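Local coordinates for tyrosine--tRNA ligase, mitochondrial (PDB 5IHX), which probably catalyses the ATP-dependent attachment of L-tyrosine to mitochondrial tRNA(Tyr), releasing AMP and diphosphate, at residues E311-F316 with D374-Q379; T332-P337 with A360-E365; R326-F331 with R353-A358; L302-T307 with K370-A375. All blocks are in the same frame, centred on the assembly; numbering follows the deposited sequence.

Overall arrangement
All four contacts lie in the helical region that follows the Rossmann-type catalytic core of this class I synthetase, on one side of the chain's centre. Along the chain their first segments come in the order contact 4, 1, 3, 2, and their second segments in the order 3, 2, 4, 1. Contacts 2 and 3 share helix 354-368, with centres about 7 Å apart, while contacts 1 and 4 share helix 370-383, with centres about 8 Å apart. The widest separation, about 18 Å between centres, is that of contacts 3 and 4. Helix 354-368 thus packs between neighbours in a bundle that probably corresponds to the helical anticodon-binding domain of bacterial tyrosyl-tRNA synthetases.

Contact 1 (E311-F316 with D374-Q379); sequences ELYQFF and DAVSMQ
Tyr313 of helix 309-317 reaches across to Val376 and Ser377 of helix 370-383, a buried helix-helix contact in the α-helical bundle that follows the Rossmann-type catalytic core in the chain. Its CG stands opposite the backbone N (chi1 -169°), which turns the ring toward helix 370-383. One aromatic side chain thereby spans the gap between backbones whose nearest CA atoms, those of Tyr313 and Val376, are 7.0 Å apart. Along the second helix, Val376 comes first. Its CG2 branch lies over the ring face, displaced toward the CD2 and CG side, with Val376 CG2 3.6 Å from Tyr313 CD2; a compact branched residue suits this place because it fills the space beside the tyrosine CB as well. The backbone then passes over the ring, placing Val376 O and Ser377 CA above the same face. Ser377 CA forms a CH-pi contact 4.2 Å from the Tyr313 ring centroid, 28° off the ring normal. Serine is small enough to let the ring lie this close, and its OG has Ala373 O as its nearer acceptor, with Asp374 O also within reach, which keeps the polar end within its own helix. The tyrosine hydroxyl, hydrogen-bonded to His357 ND1 on helix 354-368, is touched by carbon at this interface: Ser377 CB lies 3.5 Å from Tyr313 OH.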
# COMPACT_ATOMS: atom_id res chain seq x y z
N GLU A 311 15.08 38.51 -14.70
CA GLU A 311 15.69 37.95 -13.50
C GLU A 311 16.30 36.56 -13.72
O GLU A 311 17.30 36.21 -13.10
CB GLU A 311 14.65 37.90 -12.39
CG GLU A 311 14.37 39.27 -11.81
CD GLU A 311 12.95 39.41 -11.28
OE1 GLU A 311 12.02 38.91 -11.95
OE2 GLU A 311 12.77 40.00 -10.19
N LEU A 312 15.71 35.79 -14.62
CA LEU A 312 16.27 34.49 -14.98
C LEU A 312 17.59 34.74 -15.70
O LEU A 312 18.57 34.03 -15.51
CB LEU A 312 15.31 33.69 -15.86
CG LEU A 312 15.67 32.24 -16.23
CD1 LEU A 312 16.50 31.55 -15.16
CD2 LEU A 312 14.41 31.43 -16.48
N TYR A 313 17.60 35.79 -16.52
CA TYR A 313 18.81 36.18 -17.23
C TYR A 313 19.88 36.60 -16.24
O TYR A 313 21.03 36.16 -16.34
CB TYR A 313 18.51 37.31 -18.21
CG TYR A 313 19.63 37.60 -19.18
CD1 TYR A 313 20.58 38.57 -18.90
CD2 TYR A 313 19.73 36.90 -20.37
CE1 TYR A 313 21.61 38.83 -19.79
CE2 TYR A 313 20.76 37.16 -21.26
CZ TYR A 313 21.70 38.12 -20.97
OH TYR A 313 22.72 38.39 -21.85
N GLN A 314 19.51 37.45 -15.29
CA GLN A 314 20.43 37.91 -14.26
C GLN A 314 21.05 36.75 -13.48
O GLN A 314 22.25 36.75 -13.20
CB GLN A 314 19.74 38.87 -13.28
CG GLN A 314 19.56 40.27 -13.82
CD GLN A 314 18.96 41.22 -12.80
OE1 GLN A 314 17.91 40.94 -12.21
NE2 GLN A 314 19.62 42.35 -12.59
N PHE A 315 20.23 35.78 -13.11
CA PHE A 315 20.72 34.64 -12.34
C PHE A 315 21.88 33.96 -13.06
O PHE A 315 22.90 33.63 -12.44
CB PHE A 315 19.60 33.64 -12.08
CG PHE A 315 20.07 32.36 -11.45
CD1 PHE A 315 20.18 31.20 -12.19
CD2 PHE A 315 20.41 32.33 -10.10
CE1 PHE A 315 20.61 30.02 -11.60
CE2 PHE A 315 20.85 31.16 -9.51
CZ PHE A 315 20.95 30.00 -10.26
N PHE A 316 21.73 33.74 -14.36
CA PHE A 316 22.76 33.05 -15.13
C PHE A 316 23.97 33.91 -15.48
O PHE A 316 25.07 33.38 -15.61
CB PHE A 316 22.14 32.47 -16.40
CG PHE A 316 21.48 31.13 -16.20
CD1 PHE A 316 22.24 29.97 -16.13
CD2 PHE A 316 20.11 31.03 -16.05
CE1 PHE A 316 21.64 28.74 -15.93
CE2 PHE A 316 19.50 29.81 -15.85
CZ PHE A 316 20.27 28.66 -15.79
N ASP A 374 16.26 38.17 -26.63
CA ASP A 374 16.75 39.41 -27.22
C ASP A 374 16.47 40.60 -26.32
O ASP A 374 17.36 41.41 -26.05
CB ASP A 374 16.12 39.64 -28.60
CG ASP A 374 16.62 38.66 -29.65
OD1 ASP A 374 17.76 38.17 -29.51
OD2 ASP A 374 15.88 38.39 -30.61
N ALA A 375 15.24 40.70 -25.83
CA ALA A 375 14.83 41.85 -25.03
C ALA A 375 15.64 41.98 -23.74
O ALA A 375 16.17 43.06 -23.46
CB ALA A 375 13.35 41.75 -24.70
N VAL A 376 15.75 40.91 -22.97
CA VAL A 376 16.42 40.99 -21.68
C VAL A 376 17.93 41.17 -21.82
O VAL A 376 18.55 41.84 -21.01
CB VAL A 376 16.14 39.74 -20.80
CG1 VAL A 376 14.65 39.59 -20.55
CG2 VAL A 376 16.72 38.48 -21.44
N SER A 377 18.51 40.58 -22.87
CA SER A 377 19.95 40.71 -23.10
C SER A 377 20.32 42.13 -23.49
O SER A 377 21.34 42.67 -23.05
CB SER A 377 20.42 39.73 -24.17
OG SER A 377 19.72 39.92 -25.39
N MET A 378 19.50 42.74 -24.34
CA MET A 378 19.72 44.12 -24.75
C MET A 378 19.56 45.06 -23.55
O MET A 378 20.38 45.95 -23.33
CB MET A 378 18.76 44.52 -25.87
CG MET A 378 19.00 43.78 -27.18
SD MET A 378 20.61 44.11 -27.92
CE MET A 378 20.43 45.84 -28.38
N GLN A 379 18.50 44.86 -22.78
CA GLN A 379 18.23 45.69 -21.62
C GLN A 379 19.31 45.52 -20.55
O GLN A 379 19.63 46.47 -19.83
CB GLN A 379 16.86 45.37 -21.02
CG GLN A 379 15.98 46.59 -20.82

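Contact 2 (T332-P337 with A360-E365); sequences TFLPIP and AYEFVE
With CG opposite the carbonyl carbon (chi1 -74°), the chain of Glu362 leaves its helix toward Thr332 and Leu334 and bends at chi2 (-65°), bringing CB up to the threonine and CG up to the leucine. Leu334, its own CG likewise opposite the carbonyl carbon, lays its two methyls across the glutamate, CD1 by CG and CD2 by the carboxylate. The contact joins an ST turn, in the connection between helices 321-331 and 336-348 of the helical bundle, to the side of helix 354-368. Thr332 makes the turn: its OG1 accepts from Leu334 N at 3.0 Å, with an N-H...O angle of 154°, and gives its proton to Leu328 O. Threonine suits the position because, with the hydroxyl so employed, the remaining branch is a methyl: Thr332 CG2 packs on Glu362 CB at 3.7 Å, the two side chains crossing at about a right angle. Leu334 comes at a slant over the next carbon, its CD1 lying 3.8 Å from Glu362 CG.

The glutamate is thus used in two ways, its methylene groups as hydrophobic surface and its carboxylate as a buried polar junction with Lys153 and Tyr150 of helix 126-153 and His154 just after it. OE1 forms a salt bridge with Lys153, while OE2 is bonded to Tyr150 OH and His154 NE2; these partners fix the rotation of the carboxylate and would probably favour its charged form. Leucine still follows the chain to this polar end, where Leu334 CD2 lies 4.0 Å from Glu362 OE1.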
# COMPACT_ATOMS: atom_id res chain seq x y z
N THR A 332 22.90 24.18 -22.22
CA THR A 332 22.67 24.62 -23.60
C THR A 332 22.96 23.52 -24.61
O THR A 332 23.58 22.51 -24.28
CB THR A 332 23.52 25.86 -23.96
OG1 THR A 332 24.81 25.44 -24.43
CG2 THR A 332 23.70 26.78 -22.76
N PHE A 333 22.51 23.75 -25.85
CA PHE A 333 22.80 22.86 -26.97
C PHE A 333 23.97 23.38 -27.80
O PHE A 333 24.22 22.90 -28.91
CB PHE A 333 21.56 22.70 -27.87
CG PHE A 333 20.55 21.69 -27.37
CD1 PHE A 333 19.43 21.40 -28.13
CD2 PHE A 333 20.70 21.06 -26.14
CE1 PHE A 333 18.49 20.49 -27.69
CE2 PHE A 333 19.76 20.14 -25.70
CZ PHE A 333 18.65 19.85 -26.48
N LEU A 334 24.68 24.37 -27.27
CA LEU A 334 25.84 24.94 -27.96
C LEU A 334 26.88 23.86 -28.24
O LEU A 334 27.24 23.11 -27.33
CB LEU A 334 26.47 26.06 -27.12
CG LEU A 334 25.73 27.40 -27.06
CD1 LEU A 334 26.32 28.27 -25.97
CD2 LEU A 334 25.80 28.13 -28.40
N PRO A 335 27.35 23.76 -29.50
CA PRO A 335 28.42 22.79 -29.80
C PRO A 335 29.67 23.02 -28.97
O PRO A 335 29.95 24.16 -28.59
CB PRO A 335 28.71 23.04 -31.29
CG PRO A 335 27.48 23.67 -31.82
CD PRO A 335 26.91 24.48 -30.70
N ILE A 336 30.40 21.95 -28.67
CA ILE A 336 31.61 22.04 -27.87
C ILE A 336 32.64 22.99 -28.49
O ILE A 336 33.25 23.79 -27.78
CB ILE A 336 32.25 20.65 -27.64
CG1 ILE A 336 31.31 19.75 -26.84
CG2 ILE A 336 33.62 20.77 -26.97
CD1 ILE A 336 31.05 20.21 -25.41
N PRO A 337 32.85 22.90 -29.82
CA PRO A 337 33.78 23.85 -30.46
C PRO A 337 33.40 25.30 -30.21
O PRO A 337 34.28 26.13 -29.97
CB PRO A 337 33.66 23.50 -31.95
CG PRO A 337 33.26 22.08 -31.97
CD PRO A 337 32.37 21.88 -30.78
N ALA A 360 23.34 32.73 -20.38
CA ALA A 360 22.06 33.32 -19.99
C ALA A 360 21.12 33.43 -21.19
O ALA A 360 19.94 33.13 -21.09
CB ALA A 360 22.28 34.69 -19.37
N TYR A 361 21.67 33.85 -22.33
CA TYR A 361 20.86 34.03 -23.53
C TYR A 361 20.26 32.71 -23.99
O TYR A 361 19.06 32.62 -24.24
CB TYR A 361 21.70 34.65 -24.65
CG TYR A 361 20.90 34.91 -25.91
CD1 TYR A 361 20.32 36.15 -26.15
CD2 TYR A 361 20.71 33.91 -26.86
CE1 TYR A 361 19.59 36.40 -27.29
CE2 TYR A 361 19.98 34.15 -28.01
CZ TYR A 361 19.42 35.39 -28.22
OH TYR A 361 18.69 35.62 -29.36
N GLU A 362 21.11 31.70 -24.10
CA GLU A 362 20.68 30.39 -24.58
C GLU A 362 19.57 29.80 -23.72
O GLU A 362 18.57 29.31 -24.24
CB GLU A 362 21.87 29.42 -24.62
CG GLU A 362 22.83 29.67 -25.77
CD GLU A 362 22.19 29.42 -27.12
OE1 GLU A 362 22.41 30.23 -28.04
OE2 GLU A 362 21.46 28.41 -27.26
N PHE A 363 19.74 29.86 -22.40
CA PHE A 363 18.77 29.23 -21.52
C PHE A 363 17.46 30.00 -21.49
O PHE A 363 16.39 29.40 -21.41
CB PHE A 363 19.32 29.10 -20.10
CG PHE A 363 18.46 28.26 -19.20
CD1 PHE A 363 18.50 26.88 -19.27
CD2 PHE A 363 17.58 28.86 -18.31
CE1 PHE A 363 17.70 26.11 -18.46
CE2 PHE A 363 16.78 28.09 -17.49
CZ PHE A 363 16.84 26.71 -17.57
N VAL A 364 17.54 31.32 -21.56
CA VAL A 364 16.33 32.14 -21.62
C VAL A 364 15.59 31.86 -22.93
O VAL A 364 14.37 31.78 -22.95
CB VAL A 364 16.63 33.64 -21.48
CG1 VAL A 364 15.42 34.49 -21.88
CG2 VAL A 364 17.04 33.96 -20.05
N GLU A 365 16.33 31.70 -24.02
CA GLU A 365 15.71 31.38 -25.30
C GLU A 365 15.01 30.03 -25.23
O GLU A 365 13.89 29.88 -25.72
CB GLU A 365 16.72 31.39 -26.44
CG GLU A 365 16.09 31.01 -27.78
CD GLU A 365 17.03 31.20 -28.96
OE1 GLU A 365 18.22 31.53 -28.74
OE2 GLU A 365 16.58 31.01 -30.11

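Contact 3 (R326-F331 with R353-A358); sequences RYLKMF and RVAQHA
Leu328 of helix 321-331 packs against Ala355 and Ala358 of helix 354-368, forming a small apolar helix-helix contact within the α-helical bundle. The apolar contacts all come from its forked end. Leu328 CG lies opposite the carbonyl carbon, beside the backbone N (chi1 -81°), and from there the fork reaches both alanines. CD1 faces the methyl of Ala355, with 4.2 Å between Leu328 CD1 and Ala355 CB, while CD2 turns to the next helical turn, where it lies 4.4 Å from Ala358 CB. Alanines three residues apart suit this surface, since their short side chains admit the broad leucine fork while the CA atoms of Leu328 and Ala355 stay 7.8 Å apart. Leu359 of the same helix and Ile339 of helix 336-348 also pack on the leucine.

The polar bonds lie outside the leucine-alanine contact. Gln346, from helix 336-348, grips the first turn of helix 354-368 twice, taking the amide proton of Ala355 through OE1 and meeting Gln356 OE1 through NE2. On helix 321-331, the guanidinium of Arg326 reaches one turn forward to Met330, making a weak bond of 3.6 Å from Arg326 NE to Met330 SD.

A third kind of contact, apolar side chain against backbone, completes the interface. Both leucine methyls lie near one carbonyl oxygen at ordinary van der Waals range, the closer approach being 3.9 Å between Leu328 CD2 and Ala355 O.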
# COMPACT_ATOMS: atom_id res chain seq x y z
N ARG A 326 31.26 24.73 -17.52
CA ARG A 326 30.50 23.51 -17.31
C ARG A 326 29.01 23.78 -17.51
O ARG A 326 28.30 22.95 -18.08
CB ARG A 326 30.75 22.92 -15.92
CG ARG A 326 29.87 21.72 -15.64
CD ARG A 326 30.56 20.67 -14.79
NE ARG A 326 29.84 19.40 -14.85
CZ ARG A 326 30.28 18.26 -14.33
NH1 ARG A 326 31.44 18.22 -13.69
NH2 ARG A 326 29.55 17.16 -14.45
N TYR A 327 28.53 24.93 -17.04
CA TYR A 327 27.12 25.28 -17.20
C TYR A 327 26.74 25.43 -18.67
O TYR A 327 25.65 25.03 -19.07
CB TYR A 327 26.79 26.57 -16.45
CG TYR A 327 26.59 26.41 -14.96
CD1 TYR A 327 27.14 25.34 -14.27
CD2 TYR A 327 25.82 27.32 -14.25
CE1 TYR A 327 26.95 25.19 -12.91
CE2 TYR A 327 25.62 27.18 -12.89
CZ TYR A 327 26.19 26.11 -12.22
OH TYR A 327 26.00 25.97 -10.87
N LEU A 328 27.63 25.99 -19.47
CA LEU A 328 27.40 26.10 -20.91
C LEU A 328 27.16 24.72 -21.51
O LEU A 328 26.32 24.55 -22.39
CB LEU A 328 28.58 26.79 -21.61
CG LEU A 328 28.63 28.32 -21.54
CD1 LEU A 328 29.98 28.83 -22.02
CD2 LEU A 328 27.51 28.93 -22.37
N LYS A 329 27.91 23.74 -21.03
CA LYS A 329 27.79 22.37 -21.53
C LYS A 329 26.51 21.69 -21.04
O LYS A 329 25.89 20.93 -21.78
CB LYS A 329 29.01 21.55 -21.12
CG LYS A 329 30.31 22.01 -21.77
CD LYS A 329 31.52 21.32 -21.17
CE LYS A 329 32.80 21.73 -21.88
NZ LYS A 329 34.01 21.16 -21.23
N MET A 330 26.12 21.97 -19.80
CA MET A 330 24.98 21.28 -19.19
C MET A 330 23.64 21.93 -19.53
O MET A 330 22.63 21.23 -19.64
CB MET A 330 25.15 21.23 -17.67
CG MET A 330 26.34 20.39 -17.20
SD MET A 330 26.36 20.08 -15.42
CE MET A 330 26.18 21.73 -14.76
N PHE A 331 23.62 23.26 -19.69
CA PHE A 331 22.36 23.99 -19.83
C PHE A 331 22.04 24.47 -21.25
O PHE A 331 21.01 25.11 -21.46
CB PHE A 331 22.36 25.21 -18.90
CG PHE A 331 22.14 24.86 -17.45
CD1 PHE A 331 20.88 24.50 -17.00
CD2 PHE A 331 23.19 24.91 -16.55
CE1 PHE A 331 20.68 24.19 -15.67
CE2 PHE A 331 22.99 24.60 -15.22
CZ PHE A 331 21.73 24.24 -14.77
N ARG A 353 32.18 39.05 -19.18
CA ARG A 353 31.14 38.04 -18.99
C ARG A 353 30.60 37.51 -20.32
O ARG A 353 29.41 37.28 -20.46
CB ARG A 353 29.98 38.62 -18.16
CG ARG A 353 30.38 39.14 -16.79
CD ARG A 353 29.85 38.26 -15.66
NE ARG A 353 30.58 38.47 -14.41
CZ ARG A 353 30.39 37.76 -13.30
NH1 ARG A 353 29.50 36.78 -13.27
NH2 ARG A 353 31.11 38.03 -12.22
N VAL A 354 31.49 37.32 -21.29
CA VAL A 354 31.09 36.80 -22.59
C VAL A 354 30.48 35.41 -22.44
O VAL A 354 29.48 35.09 -23.09
CB VAL A 354 32.28 36.74 -23.58
CG1 VAL A 354 31.89 36.02 -24.87
CG2 VAL A 354 32.79 38.15 -23.88
N ALA A 355 31.08 34.59 -21.58
CA ALA A 355 30.61 33.23 -21.38
C ALA A 355 29.28 33.22 -20.63
O ALA A 355 28.37 32.48 -20.98
CB ALA A 355 31.65 32.42 -20.63
N GLN A 356 29.17 34.06 -19.61
CA GLN A 356 27.96 34.13 -18.81
C GLN A 356 26.77 34.65 -19.61
O GLN A 356 25.65 34.17 -19.44
CB GLN A 356 28.18 35.01 -17.58
CG GLN A 356 28.94 34.34 -16.44
CD GLN A 356 30.45 34.51 -16.54
OE1 GLN A 356 30.97 35.02 -17.53
NE2 GLN A 356 31.16 34.08 -15.50
N HIS A 357 27.02 35.63 -20.48
CA HIS A 357 25.96 36.20 -21.31
C HIS A 357 25.46 35.20 -22.34
O HIS A 357 24.26 35.12 -22.61
CB HIS A 357 26.44 37.48 -22.00
CG HIS A 357 26.38 38.70 -21.14
ND1 HIS A 357 25.18 39.25 -20.72
CD2 HIS A 357 27.35 39.47 -20.60
CE1 HIS A 357 25.43 40.31 -19.97
NE2 HIS A 357 26.74 40.47 -19.88
N ALA A 358 26.38 34.44 -22.93
CA ALA A 358 26.01 33.41 -23.89
C ALA A 358 25.17 32.33 -23.20
O ALA A 358 24.21 31.82 -23.77
CB ALA A 358 27.25 32.80 -24.52

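Contact 4 (L302-T307 with K370-A375); sequences LDKDMT and KDEADA
Lys304 meets Glu372 with its last methylene group nearer than its charge: Lys304 CE is modelled 2.9 Å from Glu372 OE1, whereas Lys304 NZ lies 3.3 Å from the same oxygen. The carbon-oxygen distance is unusually short, so the exact placing of the lysine end is doubtful, but the pair still counts as a salt bridge. It ties the loop ahead of helix 309-317 to the first turn of helix 370-383, at the surface of the helical bundle. Lysine suits the task because its long chain bridges backbones whose nearest CA atoms, in Lys304 and Glu372, are 10.2 Å apart; it runs straight at first and then bends at chi3 (-136°) and chi4 (-66°), crossing the glutamate at about a right angle.

The loop has its own frame. Asp303 forms an Asx turn, its OD2 accepting from Asp305 N at 2.6 Å, and Asp303 O takes the amide protons of both Met306 and Thr307. On the helix side, Lys370 NZ bridges to the syn lone pair of Asp374 OD2 at 2.7 Å, one turn along.

Glu372 OE2 is bonded to Thr309 OG1, while the hold on OE1 depends on the uncertain lysine end. An acid beside a lysine and a hydroxyl is probably kept negatively charged, although an exposed bridge of this length is likely to add only modest binding strength.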
# COMPACT_ATOMS: atom_id res chain seq x y z
N LEU A 302 10.88 28.69 -13.53
CA LEU A 302 10.80 28.69 -14.98
C LEU A 302 9.53 29.38 -15.46
O LEU A 302 9.35 29.60 -16.66
CB LEU A 302 10.86 27.25 -15.51
CG LEU A 302 12.10 26.44 -15.13
CD1 LEU A 302 12.07 25.06 -15.77
CD2 LEU A 302 13.38 27.17 -15.53
N ASP A 303 8.65 29.71 -14.52
CA ASP A 303 7.42 30.43 -14.83
C ASP A 303 7.66 31.94 -14.85
O ASP A 303 8.07 32.52 -13.85
CB ASP A 303 6.33 30.09 -13.81
CG ASP A 303 4.98 30.71 -14.16
OD1 ASP A 303 3.95 30.05 -13.92
OD2 ASP A 303 4.96 31.85 -14.67
N LYS A 304 7.42 32.55 -16.01
CA LYS A 304 7.63 33.98 -16.21
C LYS A 304 6.90 34.84 -15.17
O LYS A 304 7.37 35.93 -14.81
CB LYS A 304 7.16 34.37 -17.62
CG LYS A 304 7.22 35.85 -17.96
CD LYS A 304 6.49 36.11 -19.26
CE LYS A 304 7.26 37.04 -20.18
NZ LYS A 304 7.39 38.42 -19.64
N ASP A 305 5.76 34.36 -14.69
CA ASP A 305 4.95 35.12 -13.74
C ASP A 305 5.49 35.04 -12.31
O ASP A 305 5.11 35.84 -11.45
CB ASP A 305 3.50 34.64 -13.77
CG ASP A 305 2.79 35.01 -15.07
OD1 ASP A 305 3.06 36.10 -15.61
OD2 ASP A 305 1.96 34.21 -15.55
N MET A 306 6.37 34.07 -12.05
CA MET A 306 6.98 33.92 -10.73
C MET A 306 8.41 34.47 -10.73
O MET A 306 8.82 35.16 -9.79
CB MET A 306 6.97 32.45 -10.31
CG MET A 306 5.57 31.88 -10.18
SD MET A 306 5.55 30.12 -9.79
CE MET A 306 6.25 30.12 -8.14
N THR A 307 9.15 34.15 -11.78
CA THR A 307 10.48 34.70 -11.99
C THR A 307 10.55 35.30 -13.39
O THR A 307 10.49 34.58 -14.39
CB THR A 307 11.59 33.62 -11.83
OG1 THR A 307 11.61 33.15 -10.47
CG2 THR A 307 12.96 34.18 -12.19
N LYS A 370 13.03 33.28 -28.25
CA LYS A 370 14.03 34.19 -28.78
C LYS A 370 13.73 35.66 -28.46
O LYS A 370 14.63 36.41 -28.06
CB LYS A 370 14.16 34.01 -30.29
CG LYS A 370 15.24 34.87 -30.93
CD LYS A 370 15.28 34.68 -32.44
CE LYS A 370 16.41 35.48 -33.07
NZ LYS A 370 16.25 36.94 -32.83
N ASP A 371 12.48 36.07 -28.65
CA ASP A 371 12.09 37.46 -28.42
C ASP A 371 12.38 37.90 -26.98
O ASP A 371 12.85 39.02 -26.75
CB ASP A 371 10.60 37.66 -28.72
CG ASP A 371 10.29 37.56 -30.20
OD1 ASP A 371 11.16 37.90 -31.02
OD2 ASP A 371 9.16 37.14 -30.53
N GLU A 372 12.10 37.03 -26.03
CA GLU A 372 12.41 37.31 -24.63
C GLU A 372 13.91 37.39 -24.42
O GLU A 372 14.40 38.26 -23.70
CB GLU A 372 11.80 36.26 -23.71
CG GLU A 372 10.29 36.36 -23.60
CD GLU A 372 9.85 37.53 -22.75
OE1 GLU A 372 8.63 37.77 -22.64
OE2 GLU A 372 10.74 38.22 -22.19
N ALA A 373 14.65 36.49 -25.06
CA ALA A 373 16.10 36.45 -24.92
C ALA A 373 16.73 37.73 -25.46
O ALA A 373 17.62 38.31 -24.84
CB ALA A 373 16.67 35.23 -25.63
N ASP A 374 16.26 38.17 -26.63
CA ASP A 374 16.75 39.41 -27.22
C ASP A 374 16.47 40.60 -26.32
O ASP A 374 17.36 41.41 -26.05
CB ASP A 374 16.12 39.64 -28.60
CG ASP A 374 16.62 38.66 -29.65
OD1 ASP A 374 17.76 38.17 -29.51
OD2 ASP A 374 15.88 38.39 -30.61
N ALA A 375 15.24 40.70 -25.83
CA ALA A 375 14.83 41.85 -25.03
C ALA A 375 15.64 41.98 -23.74
O ALA A 375 16.17 43.06 -23.46
CB ALA A 375 13.35 41.75 -24.70